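Local coordinates for protein DNA polymerase beta (Leishmania infantum, PDB 4P4M) that catalyses template-directed addition of deoxyribonucleotides to a DNA primer as a family X polymerase, and probably serves base excision repair, at residues Gln141-Lys146 / Leu233-Ala238; Asp178-Ile183 / Ser202-Ala207; Met245-Leu250 / Tyr267-Val272. All coordinates share one frame; numbering follows the deposited sequence.

All three contacts belong to the polymerase part of the chain, and each reaches the mixed palm sheet. Contact 2 lies where strands 179-183 and 193-203 pair; its centre is about 28 Å from that of contact 1 and about 23 Å from that of contact 3. Contacts 1 and 3 are neighbours, with centres about 10 Å apart, because strands 233-236 and 243-248 run side by side; the Glu234-Arg249 salt bridge joins them. Along the chain, contact 2 is nested inside the loop that contact 1 closes, and contact 3 follows. Contact 1 joins the fingers helix 139-146 to the palm sheet, contacts 1 and 3 both reach bound DNA, and contact 2 lies away from the catalytic site.

Contact 1 (Gln141-Lys146 / Leu233-Ala238); sequences QRVGIK and LEATMA. With nucleotides of chain C.
Helix 139-146, in the fingers region of the family X polymerase fold, rests its Val143 side on the palm sheet, where a classic beta bulge sets Met237 and Ala238 both opposite Met245 of the adjoining strand. The contact is small, 177 Å² in all, and it is made by apolar packing. Val143 supplies both branches. CG1, anti to the backbone N (chi1 172°), is directed at Met237, while CG2, beside that N, lies 3.7 Å from the carbonyl O of Thr236 and 4.3 Å from CB of Ala235. A short branched residue suits a helix that comes so close to this chain, with the CA atoms of Val143 and Met237 6.4 Å apart, and the single methyl of Ala235 faces the helix and meets CG2. Met237 is long and flexible; extended beyond CG, it crosses Val143 obliquely and carries its end up to the helix. Met247 and His105 also pack on this side chain.

Charged groups stay at the margin. Lys146 NZ and Glu234 OE2 are 6.2 Å apart, and Glu234 is instead held by Arg249 and Tyr147. Past the bulge the chain meets the DNA: Ala238 CB is 3.5 Å from O3' of DT5 of chain C. Back at the helix, the methyl CE of Met237 ends 3.6 Å from CG1 of Val143.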
loop_
_atom_site.group_PDB
_atom_site.type_symbol
_atom_site.label_atom_id
_atom_site.label_comp_id
_atom_site.label_asym_id
_atom_site.label_seq_id
_atom_site.Cartn_x
_atom_site.Cartn_y
_atom_site.Cartn_z
ATOM N N GLN A 141 -8.475 14.139 -3.871
ATOM C CA GLN A 141 -7.935 14.823 -5.042
ATOM C C GLN A 141 -7.241 16.101 -4.601
ATOM O O GLN A 141 -6.241 16.524 -5.198
ATOM C CB GLN A 141 -9.056 15.114 -6.058
ATOM C CG GLN A 141 -9.437 13.882 -6.874
ATOM C CD GLN A 141 -10.774 14.007 -7.593
ATOM O OE1 GLN A 141 -11.570 14.898 -7.311
ATOM N NE2 GLN A 141 -11.023 13.094 -8.524
ATOM N N ARG A 142 -7.763 16.712 -3.540
ATOM C CA ARG A 142 -7.205 17.966 -3.047
ATOM C C ARG A 142 -5.800 17.778 -2.483
ATOM O O ARG A 142 -4.956 18.673 -2.590
ATOM C CB ARG A 142 -8.133 18.618 -2.018
ATOM C CG ARG A 142 -9.487 19.000 -2.600
ATOM C CD ARG A 142 -10.268 19.958 -1.713
ATOM N NE ARG A 142 -11.633 20.127 -2.209
ATOM C CZ ARG A 142 -11.997 21.017 -3.129
ATOM N NH1 ARG A 142 -11.099 21.838 -3.659
ATOM N NH2 ARG A 142 -13.263 21.089 -3.518
ATOM N N VAL A 143 -5.549 16.617 -1.882
ATOM C CA VAL A 143 -4.206 16.306 -1.397
ATOM C C VAL A 143 -3.239 16.114 -2.562
ATOM O O VAL A 143 -2.100 16.582 -2.519
ATOM C CB VAL A 143 -4.202 15.054 -0.473
ATOM C CG1 VAL A 143 -2.779 14.634 -0.148
ATOM C CG2 VAL A 143 -4.993 15.338 0.798
ATOM N N GLY A 144 -3.690 15.440 -3.616
ATOM C CA GLY A 144 -2.847 15.238 -4.785
ATOM C C GLY A 144 -2.422 16.549 -5.425
ATOM O O GLY A 144 -1.301 16.700 -5.926
ATOM N N ILE A 145 -3.334 17.515 -5.407
ATOM C CA ILE A 145 -3.056 18.835 -5.947
ATOM C C ILE A 145 -2.108 19.628 -5.051
ATOM O O ILE A 145 -1.100 20.168 -5.517
ATOM C CB ILE A 145 -4.364 19.617 -6.146
ATOM C CG1 ILE A 145 -5.160 19.005 -7.304
ATOM C CG2 ILE A 145 -4.067 21.100 -6.365
ATOM C CD1 ILE A 145 -6.633 19.409 -7.330
ATOM N N LYS A 146 -2.423 19.688 -3.764
ATOM C CA LYS A 146 -1.611 20.453 -2.815
ATOM C C LYS A 146 -0.161 19.970 -2.739
ATOM O O LYS A 146 0.767 20.780 -2.588
ATOM C CB LYS A 146 -2.246 20.420 -1.418
ATOM C CG LYS A 146 -1.394 21.109 -0.358
ATOM C CD LYS A 146 -2.089 21.171 0.993
ATOM C CE LYS A 146 -1.248 21.955 1.994
ATOM N NZ LYS A 146 -1.910 22.044 3.326
ATOM N N LEU A 233 2.597 12.389 10.106
ATOM C CA LEU A 233 1.491 12.352 9.141
ATOM C C LEU A 233 0.804 13.720 9.111
ATOM O O LEU A 233 0.348 14.209 10.148
ATOM C CB LEU A 233 0.472 11.242 9.475
ATOM C CG LEU A 233 0.976 9.794 9.322
ATOM C CD1 LEU A 233 -0.155 8.781 9.606
ATOM C CD2 LEU A 233 1.584 9.554 7.925
ATOM N N GLU A 234 0.737 14.344 7.935
ATOM C CA GLU A 234 0.204 15.702 7.849
ATOM C C GLU A 234 -0.983 15.873 6.903
ATOM O O GLU A 234 -1.611 16.936 6.879
ATOM C CB GLU A 234 1.320 16.725 7.558
ATOM C CG GLU A 234 2.091 16.511 6.273
ATOM C CD GLU A 234 3.092 17.643 5.991
ATOM O OE1 GLU A 234 4.100 17.771 6.718
ATOM O OE2 GLU A 234 2.861 18.410 5.040
ATOM N N ALA A 235 -1.297 14.838 6.128
ATOM C CA ALA A 235 -2.473 14.882 5.256
ATOM C C ALA A 235 -2.936 13.466 4.949
ATOM O O ALA A 235 -2.109 12.556 4.865
ATOM C CB ALA A 235 -2.154 15.646 3.947
ATOM N N THR A 236 -4.247 13.268 4.790
ATOM C CA THR A 236 -4.787 11.924 4.530
ATOM C C THR A 236 -5.507 11.848 3.189
ATOM O O THR A 236 -6.385 12.655 2.917
ATOM C CB THR A 236 -5.789 11.504 5.637
ATOM O OG1 THR A 236 -5.104 11.426 6.889
ATOM C CG2 THR A 236 -6.437 10.138 5.317
ATOM N N MET A 237 -5.139 10.873 2.361
ATOM C CA MET A 237 -5.833 10.629 1.094
ATOM C C MET A 237 -7.022 9.680 1.261
ATOM O O MET A 237 -8.126 9.956 0.781
ATOM C CB MET A 237 -4.861 10.064 0.047
ATOM C CG MET A 237 -3.836 11.085 -0.463
ATOM S SD MET A 237 -2.538 10.286 -1.423
ATOM C CE MET A 237 -1.692 11.730 -2.070
ATOM N N ALA A 238 -6.789 8.556 1.933
ATOM C CA ALA A 238 -7.843 7.567 2.189
ATOM C C ALA A 238 -7.495 6.779 3.448
ATOM O O ALA A 238 -6.315 6.531 3.730
ATOM C CB ALA A 238 -8.006 6.615 0.993
ATOM P P DG C 6 -11.939 6.284 2.821
ATOM O OP1 DG C 6 -11.134 7.406 3.326
ATOM O OP2 DG C 6 -12.988 5.667 3.665
ATOM O "O5'" DG C 6 -12.669 6.723 1.467
ATOM C "C5'" DG C 6 -11.903 7.358 0.439
ATOM C "C4'" DG C 6 -12.822 7.853 -0.666
ATOM O "O4'" DG C 6 -13.222 6.734 -1.499
ATOM C "C3'" DG C 6 -14.122 8.480 -0.178
ATOM O "O3'" DG C 6 -14.453 9.567 -1.032
ATOM C "C2'" DG C 6 -15.130 7.341 -0.298
ATOM C "C1'" DG C 6 -14.634 6.666 -1.568
ATOM N N9 DG C 6 -14.993 5.258 -1.698
ATOM C C8 DG C 6 -15.098 4.325 -0.695
ATOM N N7 DG C 6 -15.433 3.141 -1.126
ATOM C C5 DG C 6 -15.540 3.296 -2.499
ATOM C C6 DG C 6 -15.880 2.354 -3.496
ATOM O O6 DG C 6 -16.149 1.151 -3.344
ATOM N N1 DG C 6 -15.885 2.929 -4.770
ATOM C C2 DG C 6 -15.601 4.247 -5.037
ATOM N N2 DG C 6 -15.654 4.630 -6.325
ATOM N N3 DG C 6 -15.284 5.136 -4.106
ATOM C C4 DG C 6 -15.277 4.591 -2.868
ATOM P P DT C 5 -9.961 -0.474 3.797
ATOM O OP1 DT C 5 -9.179 -0.059 4.983
ATOM O OP2 DT C 5 -11.190 -1.307 3.950
ATOM O "O5'" DT C 5 -10.384 0.855 2.995
ATOM C "C5'" DT C 5 -9.392 1.882 2.771
ATOM C "C4'" DT C 5 -9.971 3.028 1.931
ATOM O "O4'" DT C 5 -10.268 2.514 0.601
ATOM C "C3'" DT C 5 -11.238 3.745 2.427
ATOM O "O3'" DT C 5 -10.915 5.144 2.341
ATOM C "C2'" DT C 5 -12.324 3.276 1.452
ATOM C "C1'" DT C 5 -11.511 3.065 0.179
ATOM N N1 DT C 5 -12.032 2.100 -0.851
ATOM C C2 DT C 5 -12.012 2.503 -2.170
ATOM O O2 DT C 5 -11.643 3.608 -2.519
ATOM N N3 DT C 5 -12.462 1.581 -3.074
ATOM C C4 DT C 5 -12.913 0.309 -2.784
ATOM O O4 DT C 5 -13.294 -0.447 -3.672
ATOM C C5 DT C 5 -12.902 -0.066 -1.387
ATOM C C7 DT C 5 -13.381 -1.432 -0.988
ATOM C C6 DT C 5 -12.465 0.833 -0.485
#

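Contact 2 (Asp178-Ile183 / Ser202-Ala207); sequences DFSILI and SRTLDA
The carbonyl O of Asp178, just ahead of strand 179-183, accepts the N-H of Thr204 at 2.9 Å, the donor standing above the carbonyl plane. CA of Arg203 adds a CA-H...O contact to the same oxygen. Two residues further in, beyond the Phe179-Arg203 pair, Ser180 and Ser202 bond twice: Ser180 N reaches Ser202 O at 2.8 Å, nearly along the C=O axis, and Ser202 N reaches Ser180 O in the carbonyl plane at 3.2 Å. Water 2 bonds to Ser202 OG and gives a second, weak hydrogen bond to Ser180 O. Both serines have OG in the crowded position between backbone N and carbonyl carbon, and on their common face Ser180 OG lies 3.8 Å from Ser202 OG.

This is an antiparallel pairing in the palm sheet: Ser180-Ser202 is a hydrogen-bonded pair and Phe179-Arg203 a non-hydrogen-bonded one, after which the second strand leaves through a type I turn, Thr204 to Ala207. Ala207 N closes that turn on Thr204 O, with a weak bond to Thr204 OG1 besides.

On the face shared by Phe179 and Arg203, CG of Arg203 sits over the ring, 3.8 Å from its centroid, a CH-pi contact for which the arginine's aliphatic part is well suited. Bent at chi3 (70°), the chain then turns its guanidinium plane 82° from the ring. NH2 bonds to Pro208 O and makes only a long salt bridge with Asp178 OD2. NH1 gives a hydrogen bond to water 1, 3.0 Å away, and that water donates to Asp178 OD2 at 2.7 Å.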
loop_
_atom_site.group_PDB
_atom_site.type_symbol
_atom_site.label_atom_id
_atom_site.label_comp_id
_atom_site.label_asym_id
_atom_site.label_seq_id
_atom_site.Cartn_x
_atom_site.Cartn_y
_atom_site.Cartn_z
ATOM N N ASP A 178 3.949 -6.299 21.023
ATOM C CA ASP A 178 3.094 -7.247 20.280
ATOM C C ASP A 178 3.037 -6.944 18.780
ATOM O O ASP A 178 2.563 -7.773 17.998
ATOM C CB ASP A 178 1.650 -7.261 20.812
ATOM C CG ASP A 178 1.512 -7.963 22.149
ATOM O OD1 ASP A 178 2.416 -8.730 22.528
ATOM O OD2 ASP A 178 0.476 -7.746 22.813
ATOM N N PHE A 179 3.486 -5.753 18.381
ATOM C CA PHE A 179 3.379 -5.317 16.989
ATOM C C PHE A 179 4.737 -5.099 16.315
ATOM O O PHE A 179 5.744 -4.889 16.981
ATOM C CB PHE A 179 2.528 -4.037 16.889
ATOM C CG PHE A 179 1.048 -4.289 17.004
ATOM C CD1 PHE A 179 0.419 -4.283 18.236
ATOM C CD2 PHE A 179 0.287 -4.544 15.868
ATOM C CE1 PHE A 179 -0.943 -4.522 18.340
ATOM C CE2 PHE A 179 -1.076 -4.777 15.965
ATOM C CZ PHE A 179 -1.689 -4.767 17.199
ATOM N N SER A 180 4.760 -5.163 14.986
ATOM C CA SER A 180 5.976 -4.825 14.252
ATOM C C SER A 180 5.676 -4.088 12.942
ATOM O O SER A 180 4.554 -4.149 12.424
ATOM C CB SER A 180 6.790 -6.088 13.972
ATOM O OG SER A 180 6.089 -6.928 13.082
ATOM N N ILE A 181 6.694 -3.399 12.425
ATOM C CA ILE A 181 6.631 -2.700 11.137
ATOM C C ILE A 181 7.695 -3.248 10.186
ATOM O O ILE A 181 8.860 -3.429 10.581
ATOM C CB ILE A 181 6.882 -1.172 11.303
ATOM C CG1 ILE A 181 5.710 -0.489 12.005
ATOM C CG2 ILE A 181 7.134 -0.522 9.932
ATOM C CD1 ILE A 181 4.504 -0.219 11.094
ATOM N N LEU A 182 7.293 -3.509 8.940
ATOM C CA LEU A 182 8.199 -3.951 7.870
ATOM C C LEU A 182 7.965 -3.082 6.629
ATOM O O LEU A 182 6.821 -2.897 6.206
ATOM C CB LEU A 182 7.929 -5.420 7.506
ATOM C CG LEU A 182 8.157 -6.504 8.573
ATOM C CD1 LEU A 182 7.243 -7.720 8.370
ATOM C CD2 LEU A 182 9.628 -6.930 8.620
ATOM N N ILE A 183 9.037 -2.555 6.044
ATOM C CA ILE A 183 8.919 -1.738 4.834
ATOM C C ILE A 183 9.217 -2.604 3.607
ATOM O O ILE A 183 10.285 -3.217 3.522
ATOM C CB ILE A 183 9.882 -0.523 4.856
ATOM C CG1 ILE A 183 9.713 0.288 6.154
ATOM C CG2 ILE A 183 9.668 0.353 3.621
ATOM C CD1 ILE A 183 8.285 0.824 6.400
ATOM N N SER A 202 1.808 -5.497 11.626
ATOM C CA SER A 202 1.270 -6.809 11.983
ATOM C C SER A 202 1.664 -7.241 13.396
ATOM O O SER A 202 2.672 -6.776 13.938
ATOM C CB SER A 202 1.739 -7.865 10.975
ATOM O OG SER A 202 3.155 -8.045 11.024
ATOM N N ARG A 203 0.865 -8.126 13.993
ATOM C CA ARG A 203 1.212 -8.700 15.296
ATOM C C ARG A 203 2.297 -9.764 15.133
ATOM O O ARG A 203 2.329 -10.486 14.135
ATOM C CB ARG A 203 -0.032 -9.287 15.986
ATOM C CG ARG A 203 -1.018 -8.206 16.493
ATOM C CD ARG A 203 -2.341 -8.830 16.987
ATOM N NE ARG A 203 -2.210 -9.591 18.243
ATOM C CZ ARG A 203 -2.140 -9.027 19.444
ATOM N NH1 ARG A 203 -2.174 -7.703 19.553
ATOM N NH2 ARG A 203 -2.043 -9.776 20.541
ATOM N N THR A 204 3.187 -9.871 16.118
ATOM C CA THR A 204 4.297 -10.810 16.024
ATOM C C THR A 204 3.841 -12.250 16.284
ATOM O O THR A 204 2.752 -12.489 16.820
ATOM C CB THR A 204 5.392 -10.489 17.049
ATOM O OG1 THR A 204 4.876 -10.732 18.365
ATOM C CG2 THR A 204 5.856 -9.020 16.927
ATOM N N LEU A 205 4.700 -13.204 15.932
ATOM C CA LEU A 205 4.438 -14.616 16.220
ATOM C C LEU A 205 4.254 -14.896 17.709
ATOM O O LEU A 205 3.501 -15.790 18.081
ATOM C CB LEU A 205 5.547 -15.500 15.643
ATOM C CG LEU A 205 5.460 -15.687 14.129
ATOM C CD1 LEU A 205 6.750 -16.282 13.563
ATOM C CD2 LEU A 205 4.251 -16.544 13.782
ATOM N N ASP A 206 4.922 -14.120 18.559
ATOM C CA ASP A 206 4.815 -14.287 20.014
ATOM C C ASP A 206 3.562 -13.669 20.656
ATOM O O ASP A 206 3.204 -14.026 21.770
ATOM C CB ASP A 206 6.050 -13.706 20.713
ATOM C CG ASP A 206 7.285 -14.561 20.529
ATOM O OD1 ASP A 206 7.149 -15.736 20.115
ATOM O OD2 ASP A 206 8.393 -14.056 20.810
ATOM N N ALA A 207 2.915 -12.729 19.978
ATOM C CA ALA A 207 1.750 -12.044 20.549
ATOM C C ALA A 207 0.593 -13.010 20.796
ATOM O O ALA A 207 0.377 -13.933 20.008
ATOM C CB ALA A 207 1.296 -10.901 19.613
HETATM O O HOH W 1 -1.438 -5.994 21.935
HETATM O O HOH W 2 4.955 -6.150 9.982
#

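Contact 3 (Met245-Leu250 / Tyr267-Val272); sequences MGMGRL and YKARRV. With nucleotides of chain B.
Strands 243-248 and 270-277 of the palm pair antiparallel beside the metal site of the polymerase, and the chains stay side by side as far as Leu250 and Tyr267. Two hydrogen-bonded pairs hold the strands. Gly246 and Val272 exchange two bonds, the one from Val272 N to Gly246 O almost straight at 177°; Gly248 and Arg270 exchange two more, each 2.8 Å between N and O. Glycine fits at Gly248 because Val272 CG2 packs directly on its backbone, 3.8 Å from N, where a CB would clash.

On the face of Met247 and Arg271, the methionine folds at chi2 and chi3 (-61° and -59°). Its SD rests against CG of Arg271, and its CE turns back to the methyl of Ala269, a small residue that accepts it.

Farther out, Arg249 has CG anti to its backbone N and reaches across to the 267-269 backbone. NH1 donates to Tyr267 O at 2.8 Å, with the bond lying in the carbonyl and guanidinium planes alike, while Ala269 N lies over one guanidinium face. Leu250 CB stands over the Tyr267 ring in a CH-pi contact, 4.0 Å from the centroid, and water 4 links Leu250 O to Tyr267 N. Water 3 likewise joins Leu250 N to Lys268 O.

Arg271 bends at chi3, so that NH1 comes to 2.5 Å from OP1 of DA5 of chain B, which lies close to the guanidinium plane. The same NH1 has a long, weak ion pair with Asp196, a magnesium ligand, and its positive charge may help balance phosphate and carboxylate. With Arg271 placed between the DNA phosphate and Asp196, this strand pair forms part of the palm active site, as in other family X polymerases.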
loop_
_atom_site.group_PDB
_atom_site.type_symbol
_atom_site.label_atom_id
_atom_site.label_comp_id
_atom_site.label_asym_id
_atom_site.label_seq_id
_atom_site.Cartn_x
_atom_site.Cartn_y
_atom_site.Cartn_z
ATOM N N MET A 245 -3.601 5.671 3.512
ATOM C CA MET A 245 -2.769 6.357 2.517
ATOM C C MET A 245 -2.734 7.848 2.851
ATOM O O MET A 245 -3.786 8.491 2.906
ATOM C CB MET A 245 -3.355 6.186 1.105
ATOM C CG MET A 245 -3.386 4.751 0.586
ATOM S SD MET A 245 -4.480 4.558 -0.853
ATOM C CE MET A 245 -3.945 5.904 -1.909
ATOM N N GLY A 246 -1.535 8.396 3.058
ATOM C CA GLY A 246 -1.375 9.807 3.380
ATOM C C GLY A 246 0.010 10.359 3.063
ATOM O O GLY A 246 0.784 9.739 2.327
ATOM N N MET A 247 0.313 11.534 3.609
ATOM C CA MET A 247 1.607 12.181 3.406
ATOM C C MET A 247 2.323 12.232 4.752
ATOM O O MET A 247 1.772 12.736 5.738
ATOM C CB MET A 247 1.435 13.614 2.879
ATOM C CG MET A 247 0.680 13.740 1.550
ATOM S SD MET A 247 1.474 12.893 0.159
ATOM C CE MET A 247 3.064 13.739 0.129
ATOM N N GLY A 248 3.536 11.687 4.788
ATOM C CA GLY A 248 4.360 11.692 5.984
ATOM C C GLY A 248 5.684 12.417 5.760
ATOM O O GLY A 248 6.334 12.249 4.729
ATOM N N ARG A 249 6.086 13.225 6.730
ATOM C CA ARG A 249 7.308 14.031 6.603
ATOM C C ARG A 249 8.171 13.860 7.848
ATOM O O ARG A 249 7.702 14.121 8.958
ATOM C CB ARG A 249 6.935 15.509 6.446
ATOM C CG ARG A 249 8.117 16.445 6.140
ATOM C CD ARG A 249 7.757 17.925 6.348
ATOM N NE ARG A 249 6.578 18.385 5.603
ATOM C CZ ARG A 249 6.604 19.017 4.428
ATOM N NH1 ARG A 249 7.755 19.255 3.799
ATOM N NH2 ARG A 249 5.462 19.403 3.866
ATOM N N LEU A 250 9.418 13.417 7.680
ATOM C CA LEU A 250 10.337 13.309 8.816
ATOM C C LEU A 250 10.555 14.694 9.449
ATOM O O LEU A 250 10.598 15.704 8.750
ATOM C CB LEU A 250 11.689 12.720 8.376
ATOM C CG LEU A 250 11.730 11.261 7.889
ATOM C CD1 LEU A 250 12.965 11.017 7.034
ATOM C CD2 LEU A 250 11.675 10.255 9.060
ATOM N N TYR A 267 12.834 18.147 5.442
ATOM C CA TYR A 267 12.468 17.067 4.509
ATOM C C TYR A 267 11.202 17.349 3.707
ATOM O O TYR A 267 10.321 18.093 4.153
ATOM C CB TYR A 267 12.275 15.733 5.266
ATOM C CG TYR A 267 13.531 15.188 5.909
ATOM C CD1 TYR A 267 14.375 14.324 5.220
ATOM C CD2 TYR A 267 13.870 15.536 7.215
ATOM C CE1 TYR A 267 15.534 13.827 5.823
ATOM C CE2 TYR A 267 15.012 15.049 7.817
ATOM C CZ TYR A 267 15.842 14.201 7.121
ATOM O OH TYR A 267 16.977 13.723 7.741
ATOM N N LYS A 268 11.111 16.736 2.525
ATOM C CA LYS A 268 9.879 16.728 1.734
ATOM C C LYS A 268 8.842 15.804 2.378
ATOM O O LYS A 268 9.203 14.781 2.973
ATOM C CB LYS A 268 10.172 16.175 0.328
ATOM C CG LYS A 268 11.112 17.032 -0.542
ATOM C CD LYS A 268 11.321 16.335 -1.896
ATOM C CE LYS A 268 12.195 17.145 -2.852
ATOM N NZ LYS A 268 13.641 17.090 -2.502
ATOM N N ALA A 269 7.560 16.127 2.226
ATOM C CA ALA A 269 6.512 15.167 2.561
ATOM C C ALA A 269 6.495 14.025 1.530
ATOM O O ALA A 269 6.676 14.263 0.334
ATOM C CB ALA A 269 5.147 15.866 2.646
ATOM N N ARG A 270 6.278 12.793 1.994
ATOM C CA ARG A 270 6.306 11.606 1.132
ATOM C C ARG A 270 4.983 10.852 1.198
ATOM O O ARG A 270 4.294 10.884 2.221
ATOM C CB ARG A 270 7.411 10.627 1.582
ATOM C CG ARG A 270 8.808 11.233 1.758
ATOM C CD ARG A 270 9.299 11.901 0.455
ATOM N NE ARG A 270 10.756 12.113 0.450
ATOM C CZ ARG A 270 11.439 12.453 -0.642
ATOM N NH1 ARG A 270 10.788 12.624 -1.791
ATOM N NH2 ARG A 270 12.760 12.610 -0.601
ATOM N N ARG A 271 4.647 10.137 0.123
ATOM C CA ARG A 271 3.507 9.226 0.158
ATOM C C ARG A 271 3.813 8.019 1.042
ATOM O O ARG A 271 4.790 7.302 0.815
ATOM C CB ARG A 271 3.100 8.773 -1.251
ATOM C CG ARG A 271 2.468 9.898 -2.054
ATOM C CD ARG A 271 1.867 9.394 -3.373
ATOM N NE ARG A 271 2.864 8.775 -4.247
ATOM C CZ ARG A 271 2.892 7.477 -4.553
ATOM N NH1 ARG A 271 1.977 6.646 -4.066
ATOM N NH2 ARG A 271 3.835 7.005 -5.350
ATOM N N VAL A 272 2.975 7.827 2.058
ATOM C CA VAL A 272 3.128 6.726 2.997
ATOM C C VAL A 272 1.867 5.864 2.963
ATOM O O VAL A 272 0.765 6.370 3.160
ATOM C CB VAL A 272 3.414 7.244 4.436
ATOM C CG1 VAL A 272 3.458 6.072 5.450
ATOM C CG2 VAL A 272 4.733 8.044 4.469
ATOM P P DA B 5 -1.038 4.722 -5.048
ATOM O OP1 DA B 5 -0.332 5.576 -4.070
ATOM O OP2 DA B 5 -0.401 4.445 -6.349
ATOM O "O5'" DA B 5 -1.399 3.367 -4.305
ATOM C "C5'" DA B 5 -0.427 2.444 -3.928
ATOM C "C4'" DA B 5 -1.082 1.346 -3.120
ATOM O "O4'" DA B 5 -2.200 0.786 -3.861
ATOM C "C3'" DA B 5 -0.138 0.178 -2.875
ATOM O "O3'" DA B 5 -0.575 -0.577 -1.732
ATOM C "C2'" DA B 5 -0.302 -0.563 -4.204
ATOM C "C1'" DA B 5 -1.818 -0.499 -4.349
ATOM N N9 DA B 5 -2.387 -0.712 -5.688
ATOM C C8 DA B 5 -2.464 0.163 -6.738
ATOM N N7 DA B 5 -3.077 -0.324 -7.797
ATOM C C5 DA B 5 -3.435 -1.612 -7.421
ATOM C C6 DA B 5 -4.112 -2.662 -8.088
ATOM N N6 DA B 5 -4.572 -2.583 -9.345
ATOM N N1 DA B 5 -4.301 -3.817 -7.408
ATOM C C2 DA B 5 -3.844 -3.900 -6.153
ATOM N N3 DA B 5 -3.194 -2.986 -5.428
ATOM C C4 DA B 5 -3.020 -1.856 -6.122
HETATM O O HOH W 3 10.297 12.956 4.788
HETATM O O HOH W 4 11.394 18.338 7.863
#